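PDB 1JMX: amine Dehydrogenase from Pseudomonas putida, which probably catalyses the oxidative deamination of primary amines, as a quinohemoprotein whose heme c groups carry the electrons away. Local coordinates for residues 111-114 with 119-122. Sequence-based numbering, arbitrary orientation.
With HEC (heme c), chain F.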
ATOM      1  N   ASN B 111       1.288  24.206  -5.850  1.00  8.96           N
ATOM      2  CA  ASN B 111       1.922  23.685  -4.640  1.00  8.74           C
ATOM      3  C   ASN B 111       3.351  23.431  -5.134  1.00  7.76           C
ATOM      4  O   ASN B 111       3.614  22.423  -5.785  1.00  7.45           O
ATOM      5  CB  ASN B 111       1.286  22.348  -4.209  1.00 10.25           C
ATOM      6  CG  ASN B 111      -0.182  22.475  -3.801  1.00 11.57           C
ATOM      7  OD1 ASN B 111      -0.875  21.471  -3.647  1.00 14.33           O
ATOM      8  ND2 ASN B 111      -0.648  23.695  -3.597  1.00 12.57           N
ATOM      9  N   PRO B 112       4.279  24.366  -4.876  1.00  9.07           N
ATOM     10  CA  PRO B 112       5.654  24.180  -5.335  1.00  8.69           C
ATOM     11  C   PRO B 112       6.603  23.523  -4.350  1.00  8.87           C
ATOM     12  O   PRO B 112       6.414  23.580  -3.136  1.00  9.28           O
ATOM     13  CB  PRO B 112       6.080  25.604  -5.639  1.00  8.66           C
ATOM     14  CG  PRO B 112       5.462  26.356  -4.514  1.00  8.21           C
ATOM     15  CD  PRO B 112       4.104  25.710  -4.298  1.00  8.90           C
ATOM     16  N   THR B 113       7.620  22.874  -4.896  1.00 10.59           N
ATOM     17  CA  THR B 113       8.640  22.232  -4.088  1.00 11.28           C
ATOM     18  C   THR B 113       9.997  22.643  -4.622  1.00 11.27           C
ATOM     19  O   THR B 113      10.293  22.495  -5.801  1.00 11.31           O
ATOM     20  CB  THR B 113       8.554  20.696  -4.132  1.00 12.07           C
ATOM     21  OG1 THR B 113       7.254  20.281  -3.705  1.00 15.06           O
ATOM     22  CG2 THR B 113       9.601  20.079  -3.206  1.00  9.16           C
ATOM     23  N   GLN B 114      10.810  23.201  -3.747  1.00 12.28           N
ATOM     24  CA  GLN B 114      12.143  23.604  -4.123  1.00 13.69           C
ATOM     25  C   GLN B 114      13.003  22.342  -4.075  1.00 14.17           C
ATOM     26  O   GLN B 114      13.121  21.709  -3.028  1.00 13.91           O
ATOM     27  CB  GLN B 114      12.642  24.647  -3.131  1.00 15.97           C
ATOM     28  CG  GLN B 114      13.954  25.288  -3.496  1.00 19.57           C
ATOM     29  CD  GLN B 114      14.384  26.296  -2.458  1.00 20.46           C
ATOM     30  OE1 GLN B 114      14.508  25.970  -1.280  1.00 21.86           O
ATOM     31  NE2 GLN B 114      14.590  27.534  -2.885  1.00 23.43           N
ATOM     32  N   HIS B 119      18.316  17.719  -0.903  1.00 12.41           N
ATOM     33  CA  HIS B 119      17.081  17.764  -0.122  1.00 12.43           C
ATOM     34  C   HIS B 119      15.976  18.568  -0.805  1.00 11.01           C
ATOM     35  O   HIS B 119      16.221  19.270  -1.782  1.00 10.60           O
ATOM     36  CB  HIS B 119      17.344  18.310   1.294  1.00 12.47           C
ATOM     37  CG  HIS B 119      17.651  19.774   1.339  1.00 13.40           C
ATOM     38  ND1 HIS B 119      18.890  20.286   1.024  1.00 15.72           N
ATOM     39  CD2 HIS B 119      16.875  20.840   1.648  1.00 15.27           C
ATOM     40  CE1 HIS B 119      18.867  21.602   1.131  1.00 14.72           C
ATOM     41  NE2 HIS B 119      17.655  21.963   1.508  1.00 15.95           N
ATOM     42  N   TYR B 120      14.749  18.401  -0.321  1.00 10.64           N
ATOM     43  CA  TYR B 120      13.596  19.125  -0.842  1.00 10.59           C
ATOM     44  C   TYR B 120      13.103  20.067   0.235  1.00 11.25           C
ATOM     45  O   TYR B 120      13.312  19.837   1.428  1.00 10.71           O
ATOM     46  CB  TYR B 120      12.429  18.191  -1.164  1.00 10.46           C
ATOM     47  CG  TYR B 120      12.588  17.264  -2.340  1.00  9.00           C
ATOM     48  CD1 TYR B 120      11.519  16.465  -2.748  1.00  8.23           C
ATOM     49  CD2 TYR B 120      13.799  17.150  -3.027  1.00  9.79           C
ATOM     50  CE1 TYR B 120      11.646  15.576  -3.798  1.00  9.11           C
ATOM     51  CE2 TYR B 120      13.938  16.259  -4.089  1.00  9.27           C
ATOM     52  CZ  TYR B 120      12.852  15.474  -4.464  1.00  9.90           C
ATOM     53  OH  TYR B 120      12.965  14.583  -5.497  1.00 12.86           O
ATOM     54  N   VAL B 121      12.425  21.120  -0.198  1.00 10.85           N
ATOM     55  CA  VAL B 121      11.845  22.083   0.718  1.00 11.69           C
ATOM     56  C   VAL B 121      10.494  22.416   0.129  1.00 11.18           C
ATOM     57  O   VAL B 121      10.406  22.909  -0.987  1.00 10.79           O
ATOM     58  CB  VAL B 121      12.681  23.382   0.854  1.00 12.50           C
ATOM     59  CG1 VAL B 121      12.035  24.315   1.859  1.00 11.42           C
ATOM     60  CG2 VAL B 121      14.097  23.061   1.305  1.00 14.21           C
ATOM     61  N   VAL B 122       9.440  22.063   0.851  1.00 10.61           N
ATOM     62  CA  VAL B 122       8.089  22.345   0.394  1.00 11.87           C
ATOM     63  C   VAL B 122       7.826  23.816   0.698  1.00 11.75           C
ATOM     64  O   VAL B 122       8.148  24.307   1.779  1.00 12.34           O
ATOM     65  CB  VAL B 122       7.039  21.437   1.095  1.00 12.05           C
ATOM     66  CG1 VAL B 122       5.657  21.700   0.541  1.00 12.60           C
ATOM     67  CG2 VAL B 122       7.398  19.975   0.891  1.00 12.33           C
TER
HETATM   68 FE   HEC F1002      21.371  11.060  -2.479  1.00 11.65          FE
HETATM   69  CHA HEC F1002      18.969  12.251  -0.436  1.00 10.24           C
HETATM   70  CHB HEC F1002      22.297   8.832  -0.110  1.00  9.97           C
HETATM   71  CHC HEC F1002      23.818   9.875  -4.546  1.00  9.84           C
HETATM   72  CHD HEC F1002      20.447  13.327  -4.884  1.00 10.65           C
HETATM   73  NA  HEC F1002      20.764  10.635  -0.666  1.00 11.11           N
HETATM   74  C1A HEC F1002      19.750  11.221   0.046  1.00 11.74           C
HETATM   75  C2A HEC F1002      19.614  10.620   1.366  1.00 11.34           C
HETATM   76  C3A HEC F1002      20.551   9.662   1.447  1.00 11.46           C
HETATM   77  C4A HEC F1002      21.263   9.669   0.188  1.00 10.28           C
HETATM   78  CMA HEC F1002      20.806   8.755   2.634  1.00 10.89           C
HETATM   79  CAA HEC F1002      18.605  11.013   2.421  1.00 12.53           C
HETATM   80  CBA HEC F1002      17.416  10.081   2.341  1.00 12.97           C
HETATM   81  CGA HEC F1002      16.340  10.399   3.361  1.00 14.37           C
HETATM   82  O1A HEC F1002      16.494  11.349   4.147  1.00 15.73           O
HETATM   83  O2A HEC F1002      15.321   9.681   3.374  1.00 14.65           O
HETATM   84  NB  HEC F1002      22.746   9.664  -2.363  1.00 10.19           N
HETATM   85  C1B HEC F1002      23.005   8.808  -1.289  1.00  8.90           C
HETATM   86  C2B HEC F1002      24.088   7.914  -1.523  1.00  9.25           C
HETATM   87  C3B HEC F1002      24.532   8.217  -2.779  1.00  9.83           C
HETATM   88  C4B HEC F1002      23.695   9.289  -3.299  1.00 10.16           C
HETATM   89  CMB HEC F1002      24.630   6.853  -0.541  1.00  8.98           C
HETATM   90  CAB HEC F1002      25.706   7.519  -3.435  1.00 12.35           C
HETATM   91  CBB HEC F1002      25.468   6.195  -4.168  1.00 12.19           C
HETATM   92  NC  HEC F1002      21.991  11.505  -4.318  1.00 11.61           N
HETATM   93  C1C HEC F1002      23.027  10.907  -5.026  1.00 12.25           C
HETATM   94  C2C HEC F1002      23.189  11.492  -6.333  1.00 13.05           C
HETATM   95  C3C HEC F1002      22.271  12.458  -6.432  1.00 13.33           C
HETATM   96  C4C HEC F1002      21.508  12.465  -5.179  1.00 11.20           C
HETATM   97  CMC HEC F1002      24.232  11.078  -7.372  1.00 14.01           C
HETATM   98  CAC HEC F1002      22.251  13.497  -7.543  1.00 13.73           C
HETATM   99  CBC HEC F1002      21.555  13.246  -8.866  1.00 14.16           C
HETATM  100  ND  HEC F1002      19.995  12.490  -2.638  1.00  9.73           N
HETATM  101  C1D HEC F1002      19.734  13.339  -3.691  1.00  9.39           C
HETATM  102  C2D HEC F1002      18.621  14.250  -3.394  1.00  9.85           C
HETATM  103  C3D HEC F1002      18.227  13.917  -2.131  1.00  8.71           C
HETATM  104  C4D HEC F1002      19.075  12.849  -1.691  1.00  8.46           C
HETATM  105  CMD HEC F1002      18.041  15.333  -4.313  1.00  7.38           C
HETATM  106  CAD HEC F1002      17.106  14.525  -1.291  1.00  8.29           C
HETATM  107  CBD HEC F1002      15.713  13.964  -1.534  1.00  7.82           C
HETATM  108  CGD HEC F1002      15.621  12.475  -1.302  1.00  8.88           C
HETATM  109  O1D HEC F1002      15.514  11.723  -2.273  1.00  9.52           O
HETATM  110  O2D HEC F1002      15.651  12.039  -0.142  1.00  8.01           O
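Gln-114 and Val-121 face each other as a hydrogen-bonded antiparallel pair, joined by two backbone hydrogen bonds. Gln-114 N reaches Val-121 O at 2.8 Å; the return bond, Val-121 N to Gln-114 O, is 3.0 Å. Gln-114 O also receives a CA-H contact from Tyr-120 CA at 3.4 Å. On the same face as Val-121, the Gln-114 side chain runs alongside it, its CB 4.2 Å from Val-121 CB. Thr-113 and Val-122 form the next, non-hydrogen-bonded pair, with side chains on the opposite face. There, with Thr-113 OG1 beside the backbone N (chi1 -57°), CG2 is anti to that N; it meets Tyr-120 CB at 4.0 Å and approaches the ring obliquely. This is the end of a beta hairpin, strand 105-115 turning back into 120-122, probably in a blade of a beta-propeller, as in the beta subunit of quinohemoprotein amine dehydrogenases. It lies at the chain's periphery, where a heme c, hydrogen-bonded by residues of a neighbouring subunit, meets this chain. Heme CBD sits over one face of the Tyr-120 ring, 3.9 Å from CE2, while His-119 N comes within 3.4 Å of heme CAD. Tyr-120 OH is hydrogen-bonded to Gln-129 of the neighbouring amine dehydrogenase chain, whose Phe-125 and His-48 also pack against this tyrosine. Replacing Tyr-120 by alanine would probably leave heme CBD without the ring it packs on and that Gln-129 without its hydroxyl partner.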